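PDB 4NAX: glutathione S-transferase, N-terminal domain protein from Pseudomonas putida, which binds glutathione disulfide, one molecule per subunit, and probably works as a transferase of the glutathione S-transferase superfamily. Local coordinates for residues Thr28-Lys33 and Phe186-Asn191; Gly131-Phe136 and Arg152-Ser157; Arg166-Arg171 and Gln211-Asn216; Leu38-Leu43 and Arg220-His225. All coordinates share one frame; numbering follows the deposited sequence.

Contact 1. Residues Thr28-Lys33 and Phe186-Asn191. With GDS (oxidized glutathione disulfide), chain C.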
# COMPACT_ATOMS: atom_id res chain seq x y z
N THR A 28 -7.09 -0.50 -15.92
CA THR A 28 -6.57 0.67 -15.25
C THR A 28 -5.24 0.24 -14.64
O THR A 28 -4.97 -0.95 -14.56
CB THR A 28 -7.48 1.07 -14.10
OG1 THR A 28 -7.53 -0.04 -13.18
CG2 THR A 28 -8.89 1.41 -14.53
N PRO A 29 -4.42 1.17 -14.15
CA PRO A 29 -3.14 0.72 -13.65
C PRO A 29 -3.25 -0.25 -12.49
O PRO A 29 -2.38 -1.10 -12.35
CB PRO A 29 -2.44 2.03 -13.22
CG PRO A 29 -3.56 3.05 -13.14
CD PRO A 29 -4.49 2.63 -14.25
N ASN A 30 -4.26 -0.11 -11.64
CA ASN A 30 -4.46 -1.08 -10.57
C ASN A 30 -5.11 -2.38 -11.01
O ASN A 30 -4.73 -3.45 -10.56
CB ASN A 30 -5.21 -0.44 -9.42
CG ASN A 30 -4.41 0.68 -8.81
OD1 ASN A 30 -3.21 0.51 -8.54
ND2 ASN A 30 -5.03 1.81 -8.59
N GLY A 31 -6.11 -2.30 -11.88
CA GLY A 31 -6.76 -3.50 -12.39
C GLY A 31 -5.80 -4.40 -13.13
O GLY A 31 -5.81 -5.62 -12.95
N VAL A 32 -4.96 -3.80 -13.98
CA VAL A 32 -4.08 -4.61 -14.81
C VAL A 32 -2.97 -5.30 -14.00
O VAL A 32 -2.42 -6.28 -14.44
CB VAL A 32 -3.49 -3.85 -16.01
CG1 VAL A 32 -4.60 -3.27 -16.87
CG2 VAL A 32 -2.48 -2.81 -15.59
N LYS A 33 -2.66 -4.81 -12.80
CA LYS A 33 -1.71 -5.55 -11.96
C LYS A 33 -2.24 -6.99 -11.83
O LYS A 33 -1.46 -7.94 -11.89
CB LYS A 33 -1.63 -4.95 -10.56
CG LYS A 33 -1.06 -3.56 -10.45
CD LYS A 33 -1.22 -3.07 -9.02
CE LYS A 33 -0.84 -1.62 -8.79
NZ LYS A 33 -1.17 -1.22 -7.38
N PHE A 186 5.25 -1.20 -12.72
CA PHE A 186 5.41 -0.76 -14.10
C PHE A 186 4.11 -0.36 -14.83
O PHE A 186 4.16 0.54 -15.65
CB PHE A 186 6.33 -1.73 -14.88
CG PHE A 186 7.74 -1.64 -14.36
CD1 PHE A 186 8.50 -0.52 -14.64
CD2 PHE A 186 8.26 -2.60 -13.52
CE1 PHE A 186 9.75 -0.35 -14.06
CE2 PHE A 186 9.50 -2.46 -12.94
CZ PHE A 186 10.25 -1.33 -13.22
N PRO A 187 2.95 -0.96 -14.49
CA PRO A 187 1.72 -0.41 -15.08
C PRO A 187 1.48 1.03 -14.70
O PRO A 187 0.86 1.80 -15.46
CB PRO A 187 0.61 -1.32 -14.53
CG PRO A 187 1.33 -2.64 -14.29
CD PRO A 187 2.66 -2.19 -13.72
N TRP A 188 1.92 1.42 -13.50
CA TRP A 188 1.78 2.81 -13.07
C TRP A 188 2.76 3.74 -13.78
O TRP A 188 2.40 4.87 -14.11
CB TRP A 188 1.90 2.92 -11.55
CG TRP A 188 0.56 2.92 -10.89
CD1 TRP A 188 -0.01 1.94 -10.13
CD2 TRP A 188 -0.38 3.98 -10.95
NE1 TRP A 188 -1.25 2.35 -9.69
CE2 TRP A 188 -1.49 3.61 -10.18
CE3 TRP A 188 -0.38 5.23 -11.59
CZ2 TRP A 188 -2.58 4.44 -10.01
CZ3 TRP A 188 -1.48 6.04 -11.44
CH2 TRP A 188 -2.57 5.65 -10.65
N VAL A 189 4.00 3.29 -13.98
CA VAL A 189 4.94 4.07 -14.76
C VAL A 189 4.38 4.29 -16.18
O VAL A 189 4.38 5.42 -16.70
CB VAL A 189 6.34 3.41 -14.79
CG1 VAL A 189 7.29 4.23 -15.65
CG2 VAL A 189 6.94 3.22 -13.40
N ARG A 190 3.88 3.21 -16.79
CA ARG A 190 3.24 3.33 -18.10
C ARG A 190 2.10 4.36 -18.08
O ARG A 190 2.00 5.21 -18.96
CB ARG A 190 2.70 1.98 -18.56
CG ARG A 190 1.91 2.05 -19.85
CD ARG A 190 1.36 0.70 -20.26
NE ARG A 190 0.47 0.79 -21.41
CZ ARG A 190 -0.86 0.84 -21.36
NH1 ARG A 190 -1.52 0.77 -20.21
NH2 ARG A 190 -1.54 0.93 -22.48
N ASN A 191 1.24 4.27 -17.08
CA ASN A 191 0.09 5.16 -17.03
C ASN A 191 0.50 6.63 -16.93
O ASN A 191 -0.12 7.50 -17.55
CB ASN A 191 -0.82 4.80 -15.86
CG ASN A 191 -2.26 5.15 -16.13
OD1 ASN A 191 -2.81 4.75 -17.15
ND2 ASN A 191 -2.89 5.87 -15.22
N1 GDS C . -11.77 8.77 -7.12
CA1 GDS C . -10.58 8.84 -7.97
C1 GDS C . -10.06 10.26 -8.06
OE1 GDS C . -8.86 10.42 -8.39
OE2 GDS C . -10.82 11.23 -7.82
CB1 GDS C . -10.94 8.33 -9.38
CG1 GDS C . -9.72 7.96 -10.24
CD1 GDS C . -8.98 6.77 -9.68
O1 GDS C . -9.56 5.94 -9.00
N2 GDS C . -7.69 6.73 -9.96
CA2 GDS C . -6.83 5.62 -9.56
C2 GDS C . -5.76 6.08 -8.61
O2 GDS C . -5.21 7.17 -8.75
CB2 GDS C . -6.17 5.01 -10.80
SG2 GDS C . -7.28 4.15 -11.90
N3 GDS C . -5.42 5.23 -7.64
CA3 GDS C . -4.41 5.55 -6.65
C3 GDS C . -3.63 4.35 -6.14
OE3 GDS C . -3.12 4.47 -5.01
OE4 GDS C . -3.50 3.39 -6.90
N4 GDS C . -11.77 3.91 -8.68
CA4 GDS C . -13.21 3.99 -8.58
C4 GDS C . -13.69 5.17 -7.78
OE5 GDS C . -14.94 5.36 -7.66
OE6 GDS C . -12.83 5.95 -7.31
C5 GDS C . -11.15 2.74 -8.69
O5 GDS C . -11.77 1.68 -8.58
CA5 GDS C . -9.65 2.75 -8.89
N5 GDS C . -9.03 1.77 -8.01
CB5 GDS C . -9.37 2.41 -10.36
SG5 GDS C . -7.63 2.28 -10.77
CA6 GDS C . -6.19 0.30 -4.28
C6 GDS C . -5.65 -0.90 -4.99
OE7 GDS C . -6.46 -1.78 -5.38
OE8 GDS C . -4.41 -0.97 -5.16
N6 GDS C . -5.20 0.77 -3.28
CB6 GDS C . -6.51 1.41 -5.28
CG6 GDS C . -7.63 1.00 -6.24
CD6 GDS C . -8.10 2.13 -7.12
O6 GDS C . -7.62 3.26 -7.03
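Pro29 and Pro187 bring the two backbones together, their CA atoms 5.2 Å apart, where the turn leading into helix 31-41 meets the kinked part of helix 180-193. Pro29 does most of the covering: its CB stands over the five-membered ring of Trp188, 3.6 Å from the centroid and 11° off the normal, a CH-pi contact. Its CG reaches over the six-membered ring and also touches ND2 of Asn191. One turn along, Val32 CG2 packs on Pro187 CB at 3.6 Å.

The polar part centres on the amide of Asn30. CG lies anti to its own carbonyl carbon (chi1 -64°), and the amide reaches the indole edge. There OD1 sits in the ring plane and accepts from Trp188 NE1 at 2.9 Å in a fairly straight bond (161°), though NE1 itself lies well above the amide plane. Lys33 NZ donates to the same oxygen, also at 2.9 Å, from the opposite face. The other branch, ND2, donates an N-H to OE4 of the glutathione disulfide at 2.8 Å, so both ends of the amide are engaged and its rotation is fixed. The extended Lys33 chain passes the indole edge at CE before its NZ bonds also to Ser90 and Gln122. Thr28 OG1 caps the turn through Gly31 N and lies 3.3 Å from the disulfide sulfur SG5. This is the glutathione site of the GST fold, set in the cleft where the thioredoxin-like domain meets the helical domain.

Contact 2. Residues Gly131-Phe136 and Arg152-Ser157. With GDS (oxidized glutathione disulfide), chain F.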
# COMPACT_ATOMS: atom_id res chain seq x y z
N GLY A 131 -1.15 8.96 -9.29
CA GLY A 131 -2.56 9.24 -9.48
C GLY A 131 -2.90 10.71 -9.30
O GLY A 131 -3.78 11.23 -9.99
N GLN A 132 -2.22 11.40 -8.38
CA GLN A 132 -2.46 12.82 -8.20
C GLN A 132 -1.93 13.64 -9.37
O GLN A 132 -2.51 14.66 -9.72
CB GLN A 132 -1.91 13.36 -6.88
CG GLN A 132 -2.35 12.62 -5.62
CD GLN A 132 -3.78 12.17 -5.68
OE1 GLN A 132 -4.70 12.99 -5.78
NE2 GLN A 132 -3.99 10.87 -5.62
N VAL A 133 -0.82 13.21 -9.98
CA VAL A 133 -0.37 13.85 -11.21
C VAL A 133 -1.47 13.72 -12.28
O VAL A 133 -1.75 14.68 -13.00
CB VAL A 133 0.96 13.29 -11.72
CG1 VAL A 133 1.32 13.88 -13.09
CG2 VAL A 133 2.06 13.61 -10.71
N GLY A 134 -2.09 12.55 -12.38
CA GLY A 134 -3.19 12.39 -13.30
C GLY A 134 -4.29 13.40 -13.02
O GLY A 134 -4.81 14.06 -13.94
N PHE A 135 -4.66 13.57 -11.75
CA PHE A 135 -5.71 14.53 -11.43
C PHE A 135 -5.35 15.95 -11.86
O PHE A 135 -6.18 16.66 -12.45
CB PHE A 135 -6.07 14.54 -9.94
CG PHE A 135 -7.22 15.45 -9.64
CD1 PHE A 135 -8.49 15.12 -10.09
CD2 PHE A 135 -7.02 16.67 -9.02
CE1 PHE A 135 -9.55 15.99 -9.89
CE2 PHE A 135 -8.08 17.53 -8.81
CZ PHE A 135 -9.34 17.19 -9.24
N PHE A 136 -4.12 16.37 -11.55
CA PHE A 136 -3.69 17.76 -11.76
C PHE A 136 -3.11 18.08 -13.14
O PHE A 136 -2.83 19.25 -13.44
CB PHE A 136 -2.74 18.20 -10.65
CG PHE A 136 -3.43 18.40 -9.32
CD1 PHE A 136 -4.30 19.47 -9.14
CD2 PHE A 136 -3.25 17.51 -8.27
CE1 PHE A 136 -4.97 19.65 -7.96
CE2 PHE A 136 -3.91 17.69 -7.07
CZ PHE A 136 -4.76 18.77 -6.91
N ARG A 152 3.57 20.02 -6.54
CA ARG A 152 3.82 19.14 -5.39
C ARG A 152 3.85 17.68 -5.84
O ARG A 152 4.77 16.93 -5.51
CB ARG A 152 2.75 19.35 -4.32
CG ARG A 152 2.73 18.34 -3.18
CD ARG A 152 1.70 18.71 -2.12
NE ARG A 152 1.54 17.72 -1.06
CZ ARG A 152 2.34 17.55 -0.01
NH1 ARG A 152 3.42 18.31 0.17
NH2 ARG A 152 2.05 16.60 0.89
N TYR A 153 2.84 17.27 -6.58
CA TYR A 153 2.70 15.86 -6.99
C TYR A 153 3.65 15.48 -8.13
O TYR A 153 4.19 14.36 -8.16
CB TYR A 153 1.22 15.49 -7.23
CG TYR A 153 0.45 15.71 -5.94
CD1 TYR A 153 0.72 14.95 -4.82
CD2 TYR A 153 -0.46 16.73 -5.81
CE1 TYR A 153 0.11 15.18 -3.62
CE2 TYR A 153 -1.08 16.98 -4.60
CZ TYR A 153 -0.79 16.21 -3.51
OH TYR A 153 -1.40 16.52 -2.31
N VAL A 154 3.92 16.42 -9.03
CA VAL A 154 4.92 16.20 -10.07
C VAL A 154 6.31 16.02 -9.44
O VAL A 154 7.05 15.09 -9.78
CB VAL A 154 4.94 17.35 -11.09
CG1 VAL A 154 6.16 17.29 -12.00
CG2 VAL A 154 3.65 17.28 -11.90
N ASN A 155 6.69 16.92 -8.54
CA ASN A 155 7.99 16.84 -7.90
C ASN A 155 8.12 15.56 -7.09
O ASN A 155 9.17 14.92 -7.11
CB ASN A 155 8.24 18.08 -7.05
CG ASN A 155 8.55 19.30 -7.91
OD1 ASN A 155 9.10 19.18 -9.01
ND2 ASN A 155 8.18 20.49 -7.43
N GLU A 156 7.06 15.17 -6.39
CA GLU A 156 7.11 13.92 -5.63
C GLU A 156 7.22 12.71 -6.55
O GLU A 156 7.96 11.76 -6.27
CB GLU A 156 5.92 13.82 -4.69
CG GLU A 156 5.83 12.51 -3.94
CD GLU A 156 7.01 12.19 -3.05
OE1 GLU A 156 7.91 13.04 -2.82
OE2 GLU A 156 7.06 11.03 -2.59
N SER A 157 6.51 12.74 -7.68
CA SER A 157 6.59 11.66 -8.65
C SER A 157 7.98 11.55 -9.26
O SER A 157 8.49 10.46 -9.46
CB SER A 157 5.51 11.82 -9.72
OG SER A 157 4.23 11.67 -9.13
N1 GDS F . 4.82 4.25 2.91
CA1 GDS F . 5.81 4.67 3.92
C1 GDS F . 5.69 3.76 5.11
OE1 GDS F . 6.71 3.49 5.78
OE2 GDS F . 4.57 3.28 5.38
CB1 GDS F . 5.54 6.12 4.34
CG1 GDS F . 6.62 6.62 5.28
CD1 GDS F . 6.54 8.11 5.54
O1 GDS F . 5.70 8.82 5.00
N2 GDS F . 7.45 8.57 6.40
CA2 GDS F . 7.58 9.99 6.73
C2 GDS F . 8.95 10.48 6.36
O2 GDS F . 9.94 9.83 6.70
CB2 GDS F . 7.34 10.21 8.22
SG2 GDS F . 5.74 9.68 8.82
N3 GDS F . 9.04 11.64 5.72
CA3 GDS F . 10.33 12.25 5.40
C3 GDS F . 10.31 13.10 4.18
OE3 GDS F . 9.24 13.21 3.52
OE4 GDS F . 11.39 13.68 3.88
N4 GDS F . 2.96 9.94 4.89
CA4 GDS F . 2.01 9.38 3.95
C4 GDS F . 1.79 7.89 4.08
OE5 GDS F . 1.96 7.36 5.19
OE6 GDS F . 1.38 7.28 3.07
C5 GDS F . 2.85 11.17 5.37
O5 GDS F . 1.91 11.91 5.07
CA5 GDS F . 3.91 11.61 6.34
N5 GDS F . 4.25 13.01 6.15
CB5 GDS F . 3.40 11.39 7.78
SG5 GDS F . 4.66 11.58 9.04
CA6 GDS F . 6.18 15.05 3.15
C6 GDS F . 5.13 16.04 2.71
OE7 GDS F . 5.45 17.04 2.02
OE8 GDS F . 3.94 15.84 3.04
N6 GDS F . 7.38 15.17 2.33
CB6 GDS F . 6.63 15.34 4.59
CG6 GDS F . 5.62 14.92 5.64
CD6 GDS F . 5.41 13.41 5.65
O6 GDS F . 6.27 12.62 5.25
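Tyr153 and its partners Gln132, Val133 and Phe136 join helices 109-137 and 148-168 of the helical C-terminal domain, at the dimer interface. The axes of segments 131-136 and 152-157 come within 8.6 Å, their N-to-C directions 144° apart. With CG anti to the carbonyl carbon (chi1 -60°), the tyrosine ring lies alongside Gln132, whose CB sits over one face, offset toward the rim and 3.5 Å from Tyr153 CG, while the neighbouring Arg152 CG covers the opposite face. Phe136 meets the same ring rim to rim, the planes only 6° apart, with CE2 3.8 Å from Tyr153 CD2. Val133 pushes CG2 into the backbone of the facing helix, 3.3 Å from Ser157 OG and close to Tyr153 O. That carbonyl oxygen is gripped twice, by Ser157 N and, from its other face, by Ser157 OG at 2.9 Å.

The polar ends reach across the dimer. Tyr153 OH and Arg152 NH2 both bond to Gln132 OE1 of the second subunit, and the reverse pairs exist as well. An alanine in place of Tyr153 would probably open a gap between Gln132 CB and Arg152 CG and deprive Gln132 of the second subunit of one of its partners. Arg152 holds a glutathione disulfide lying in the second subunit's pocket: NH1 donates to OE7 at 3.0 Å and NH2 to OE8 at 3.0 Å. The two hydrogen bonds to the carboxylate of a gamma-glutamyl group are probably strengthened by opposite charge, and they mean that residues of both subunits hold each ligand.

Contact 3. Residues Arg166-Arg171 and Gln211-Asn216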
# COMPACT_ATOMS: atom_id res chain seq x y z
N ARG A 166 17.65 4.76 -9.47
CA ARG A 166 18.89 4.44 -8.77
C ARG A 166 18.89 2.98 -8.36
O ARG A 166 19.93 2.30 -8.42
CB ARG A 166 19.12 5.36 -7.58
CG ARG A 166 19.40 6.80 -8.00
CD ARG A 166 19.79 7.69 -6.82
NE ARG A 166 18.72 7.79 -5.83
CZ ARG A 166 17.67 8.61 -5.91
NH1 ARG A 166 16.75 8.60 -4.95
NH2 ARG A 166 17.55 9.45 -6.92
N HIS A 167 17.74 2.48 -7.92
CA HIS A 167 17.66 1.10 -7.50
C HIS A 167 17.92 0.13 -8.67
O HIS A 167 18.54 -0.91 -8.51
CB HIS A 167 16.28 0.81 -6.89
CG HIS A 167 16.10 -0.61 -6.51
ND1 HIS A 167 16.78 -1.18 -5.45
CD2 HIS A 167 15.41 -1.61 -7.09
CE1 HIS A 167 16.47 -2.46 -5.38
NE2 HIS A 167 15.64 -2.74 -6.37
N LEU A 168 17.39 0.47 -9.84
CA LEU A 168 17.42 -0.43 -10.99
C LEU A 168 18.75 -0.43 -11.76
O LEU A 168 18.98 -1.28 -12.61
CB LEU A 168 16.26 -0.11 -11.93
CG LEU A 168 14.89 -0.53 -11.36
CD1 LEU A 168 13.78 0.10 -12.18
CD2 LEU A 168 14.73 -2.05 -11.32
N LYS A 169 19.61 0.54 -11.48
CA LYS A 169 20.92 0.53 -12.11
C LYS A 169 21.64 -0.79 -11.84
O LYS A 169 21.76 -1.21 -10.71
CB LYS A 169 21.77 1.70 -11.61
CG LYS A 169 23.09 1.77 -12.36
CD LYS A 169 23.76 3.12 -12.27
CE LYS A 169 25.00 3.12 -13.15
NZ LYS A 169 24.68 3.07 -14.60
N GLY A 170 22.07 -1.45 -12.91
CA GLY A 170 22.76 -2.74 -12.78
C GLY A 170 21.89 -3.96 -12.56
O GLY A 170 22.41 -5.06 -12.39
N ARG A 171 20.57 -3.77 -12.57
CA ARG A 171 19.59 -4.82 -12.24
C ARG A 171 18.60 -5.00 -13.37
O ARG A 171 18.31 -4.06 -14.11
CB ARG A 171 18.70 -4.41 -11.06
CG ARG A 171 19.37 -4.04 -9.78
CD ARG A 171 18.27 -3.93 -8.76
NE ARG A 171 17.80 -5.27 -8.45
CZ ARG A 171 18.10 -5.92 -7.34
NH1 ARG A 171 18.87 -5.34 -6.41
NH2 ARG A 171 17.65 -7.15 -7.15
N GLN A 211 13.27 3.51 -17.80
CA GLN A 211 12.89 3.32 -19.20
C GLN A 211 13.24 1.93 -19.70
O GLN A 211 12.44 1.27 -20.36
CB GLN A 211 13.60 4.33 -20.10
CG GLN A 211 13.10 5.76 -19.97
CD GLN A 211 13.98 6.73 -20.72
OE1 GLN A 211 14.29 7.82 -20.23
NE2 GLN A 211 14.42 6.33 -21.91
N ARG A 212 14.45 1.48 -19.38
CA ARG A 212 14.92 0.17 -19.80
C ARG A 212 14.04 -0.95 -19.25
O ARG A 212 13.64 -1.85 -19.99
CB ARG A 212 16.37 -0.03 -19.36
CG ARG A 212 16.90 -1.44 -19.52
CD ARG A 212 18.37 -1.52 -19.13
NE ARG A 212 18.57 -1.13 -17.73
CZ ARG A 212 18.37 -1.92 -16.69
NH1 ARG A 212 17.99 -3.18 -16.85
NH2 ARG A 212 18.52 -1.45 -15.46
N VAL A 213 13.77 -0.90 -17.95
CA VAL A 213 13.00 -1.97 -17.32
C VAL A 213 11.52 -1.92 -17.74
O VAL A 213 10.90 -2.96 -17.98
CB VAL A 213 13.21 -1.97 -15.80
CG1 VAL A 213 12.37 -3.05 -15.14
CG2 VAL A 213 14.68 -2.20 -15.49
N LEU A 214 10.97 -0.71 -17.88
CA LEU A 214 9.62 -0.57 -18.40
C LEU A 214 9.49 -1.20 -19.79
O LEU A 214 8.54 -1.94 -20.07
CB LEU A 214 9.21 0.89 -18.47
CG LEU A 214 7.84 1.16 -19.11
CD1 LEU A 214 6.72 0.53 -18.28
CD2 LEU A 214 7.61 2.66 -19.26
N ALA A 215 10.44 -0.91 -20.66
CA ALA A 215 10.41 -1.52 -22.00
C ALA A 215 10.46 -3.05 -21.92
O ALA A 215 9.71 -3.75 -22.61
CB ALA A 215 11.53 -0.99 -22.88
N ASN A 216 11.32 -3.59 -21.05
CA ASN A 216 11.41 -5.03 -20.90
C ASN A 216 10.06 -5.62 -20.40
O ASN A 216 9.60 -6.66 -20.85
CB ASN A 216 12.49 -5.42 -19.88
CG ASN A 216 13.90 -5.07 -20.30
OD1 ASN A 216 14.81 -5.09 -19.44
ND2 ASN A 216 14.12 -4.80 -21.57
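Arg212 holds CG anti to its backbone N (chi1 170°) and bends at chi3 (61°), which turns its guanidinium onto the carbonyl oxygens of Leu168 and Arg171. The grip on Arg171 O is end-on: NH1 and NH2 both donate to that one atom, each at 2.9 Å, and the oxygen lies in the guanidinium plane. NH2 also makes a weak bond to Leu168 O. These two carbonyls bracket the type II turn from Leu168 to Arg171, closed by Arg171 N donating to Leu168 O at 3.0 Å, with Gly170 taking up the positive phi of the bend. A cation beside carbonyls at the C-terminal end of helix 148-168 is probably favourable.

Under the guanidinium, Val213 CG2 covers one face near its rim and touches Leu168 CD1 at 4.1 Å. NH2 carries a further charge partner, Glu209 OE2, in a salt bridge. A leucine in place of Arg212 would probably leave Arg171 O without its two donors and Glu209 OE2 without its salt-bridge partner, weakening the hold of helix 208-219 on the turn. The Arg171 side chain itself heads elsewhere, its NE bonding to Trp173 O. The contact thus joins the turn that ends helix 148-168 to helix 208-219, and Phe186 of helix 180-193 packs on both Leu168 and Val213 from the helix that comes between them in the chain.

Contact 4. Residues Leu38-Leu43 and Arg220-His225. Unlike the reference sequence in segment 220-225: His225 (reference Arg).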
# COMPACT_ATOMS: atom_id res chain seq x y z
N LEU A 38 -2.44 -12.86 -13.21
CA LEU A 38 -3.15 -14.07 -13.56
C LEU A 38 -2.64 -14.65 -14.88
O LEU A 38 -2.45 -15.87 -15.01
CB LEU A 38 -4.64 -13.81 -13.62
CG LEU A 38 -5.27 -13.57 -12.24
CD1 LEU A 38 -6.60 -12.86 -12.37
CD2 LEU A 38 -5.41 -14.87 -11.48
N GLU A 39 -2.39 -13.76 -15.84
CA GLU A 39 -1.81 -14.21 -17.12
C GLU A 39 -0.42 -14.80 -16.94
O GLU A 39 -0.07 -15.78 -17.60
CB GLU A 39 -1.78 -13.05 -18.14
CG GLU A 39 -3.15 -12.55 -18.57
CD GLU A 39 -3.90 -13.52 -19.45
OE1 GLU A 39 -3.27 -14.23 -20.26
OE2 GLU A 39 -5.15 -13.56 -19.34
N GLU A 40 0.40 -14.19 -16.10
CA GLU A 40 1.78 -14.67 -15.87
C GLU A 40 1.80 -16.06 -15.24
O GLU A 40 2.63 -16.88 -15.61
CB GLU A 40 2.55 -13.73 -14.94
CG GLU A 40 2.90 -12.37 -15.54
CD GLU A 40 4.09 -12.37 -16.51
OE1 GLU A 40 4.57 -13.44 -16.98
OE2 GLU A 40 4.53 -11.25 -16.87
N ILE A 41 0.92 -16.29 -14.27
CA ILE A 41 0.98 -17.52 -13.49
C ILE A 41 0.17 -18.65 -14.12
O ILE A 41 0.29 -19.80 -13.70
CB ILE A 41 0.59 -17.31 -12.00
CG1 ILE A 41 -0.89 -17.00 -11.85
CG2 ILE A 41 1.50 -16.26 -11.37
CD1 ILE A 41 -1.37 -16.74 -10.43
N GLY A 42 -0.65 -18.33 -15.11
CA GLY A 42 -1.42 -19.34 -15.83
C GLY A 42 -2.62 -19.90 -15.09
O GLY A 42 -3.09 -20.97 -15.40
N LEU A 43 -3.13 -19.15 -14.12
CA LEU A 43 -4.27 -19.58 -13.34
C LEU A 43 -5.54 -19.25 -14.10
O LEU A 43 -5.74 -18.10 -14.53
CB LEU A 43 -4.30 -18.89 -11.98
CG LEU A 43 -5.44 -19.23 -11.03
CD1 LEU A 43 -5.38 -20.68 -10.59
CD2 LEU A 43 -5.39 -18.32 -9.81
N ARG A 220 6.73 -8.39 -22.42
CA ARG A 220 6.29 -9.71 -21.96
C ARG A 220 4.89 -10.03 -22.49
O ARG A 220 3.98 -9.20 -22.37
CB ARG A 220 6.30 -9.78 -20.44
CG ARG A 220 7.67 -9.63 -19.80
CD ARG A 220 7.59 -9.74 -18.29
NE ARG A 220 7.19 -11.06 -17.84
CZ ARG A 220 8.00 -12.09 -17.67
NH1 ARG A 220 9.31 -11.98 -17.91
NH2 ARG A 220 7.53 -13.24 -17.21
N PRO A 221 4.68 -11.23 -23.05
CA PRO A 221 3.35 -11.50 -23.63
C PRO A 221 2.22 -11.45 -22.59
O PRO A 221 1.11 -10.97 -22.90
CB PRO A 221 3.47 -12.88 -24.29
CG PRO A 221 4.89 -13.29 -24.16
CD PRO A 221 5.68 -12.23 -23.46
N ALA A 222 2.48 -11.89 -21.38
CA ALA A 222 1.42 -11.86 -20.36
C ALA A 222 1.04 -10.43 -19.99
O ALA A 222 -0.10 -10.16 -19.62
CB ALA A 222 1.86 -12.61 -19.12
N VAL A 223 2.02 -9.53 -20.02
CA VAL A 223 1.77 -8.11 -19.77
C VAL A 223 0.87 -7.55 -20.85
O VAL A 223 -0.13 -6.89 -20.55
CB VAL A 223 3.09 -7.34 -19.65
CG1 VAL A 223 2.87 -5.84 -19.66
CG2 VAL A 223 3.84 -7.74 -18.38
N GLN A 224 1.20 -7.80 -22.11
CA GLN A 224 0.35 -7.27 -23.19
C GLN A 224 -1.08 -7.79 -23.10
O GLN A 224 -2.03 -7.02 -23.30
CB GLN A 224 0.96 -7.55 -24.56
CG GLN A 224 2.18 -6.67 -24.83
CD GLN A 224 1.86 -5.17 -24.86
OE1 GLN A 224 0.83 -4.74 -25.38
NE2 GLN A 224 2.74 -4.37 -24.27
N HIS A 225 -1.27 -9.06 -22.74
CA HIS A 225 -2.64 -9.55 -22.55
C HIS A 225 -3.30 -8.88 -21.35
O HIS A 225 -4.43 -8.40 -21.44
CB HIS A 225 -2.67 -11.06 -22.31
CG HIS A 225 -2.28 -11.87 -23.50
ND1 HIS A 225 -2.87 -11.71 -24.73
CD2 HIS A 225 -1.39 -12.87 -23.64
CE1 HIS A 225 -2.36 -12.58 -25.58
NE2 HIS A 225 -1.44 -13.28 -24.94
O HOH W 1 4.89 -13.24 -19.98
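Glu40 runs along Ala222 on its way to Arg220. From CB its chain sets CG anti to the carbonyl carbon and bends sharply at chi2 (-78°), so that CG and then CD pass over the Ala222 methyl, with CD 3.4 Å from CB of Ala222. At the tip the two oxygens part company. OE2 takes the NE hydrogen of Arg220 at 2.8 Å, met on the syn side of the carboxylate, lies near Val223 CG2, and bonds also to Tyr178 OH. OE1 accepts from Arg220 NH2 at 3.0 Å, but from above the carboxylate plane. The salt bridge is therefore side-on, one nitrogen to each oxygen, with carboxylate and guanidinium turned 35° apart.

In the fold, this ties the last turn of helix 31-41, the first helix after the thioredoxin-like domain's opening strand, to the start of the short helix 221-226 that follows the helical domain's 208-219. Arg220 occupies the N-cap position of that short helix. A water continues the connection: it donates to Glu40 OE1 at 3.0 Å and accepts from Ala222 N at 3.1 Å, taking a backbone N-H of the first turn. The guanidinium also makes a cation-pi contact with Tyr178.

One residue back, Glu39 comes in close beside the same helix, its CB 3.8 Å from CB of Ala222. Its OE1 lies 3.8 Å from CB of His225, a histidine where the reference sequence has arginine, while OE2 bonds to Tyr45 OH.

How the contacts relate
From the N terminus, the turn into helix 31-41 opens contact 1, and the end of that helix opens contact 4. Contact 2 opens on helix 109-137 and closes locally on helix 148-168, well inside the spans of both. Contact 3 opens at the end of that helix, in series with contact 2. Helix 180-193 then closes contact 1, helix 208-219 contact 3, and helix 221-226 contact 4. Contact 1 thus crosses contacts 3 and 4, whereas contact 3 falls within contact 4. Contacts 1 and 4 tie the thioredoxin-like domain to helices 180-193 and 221-226; contacts 2 and 3 join helices within the helical domain. Contact 1 touches contact 2 through Trp188 on Gly131, and contact 3 mainly through Phe186.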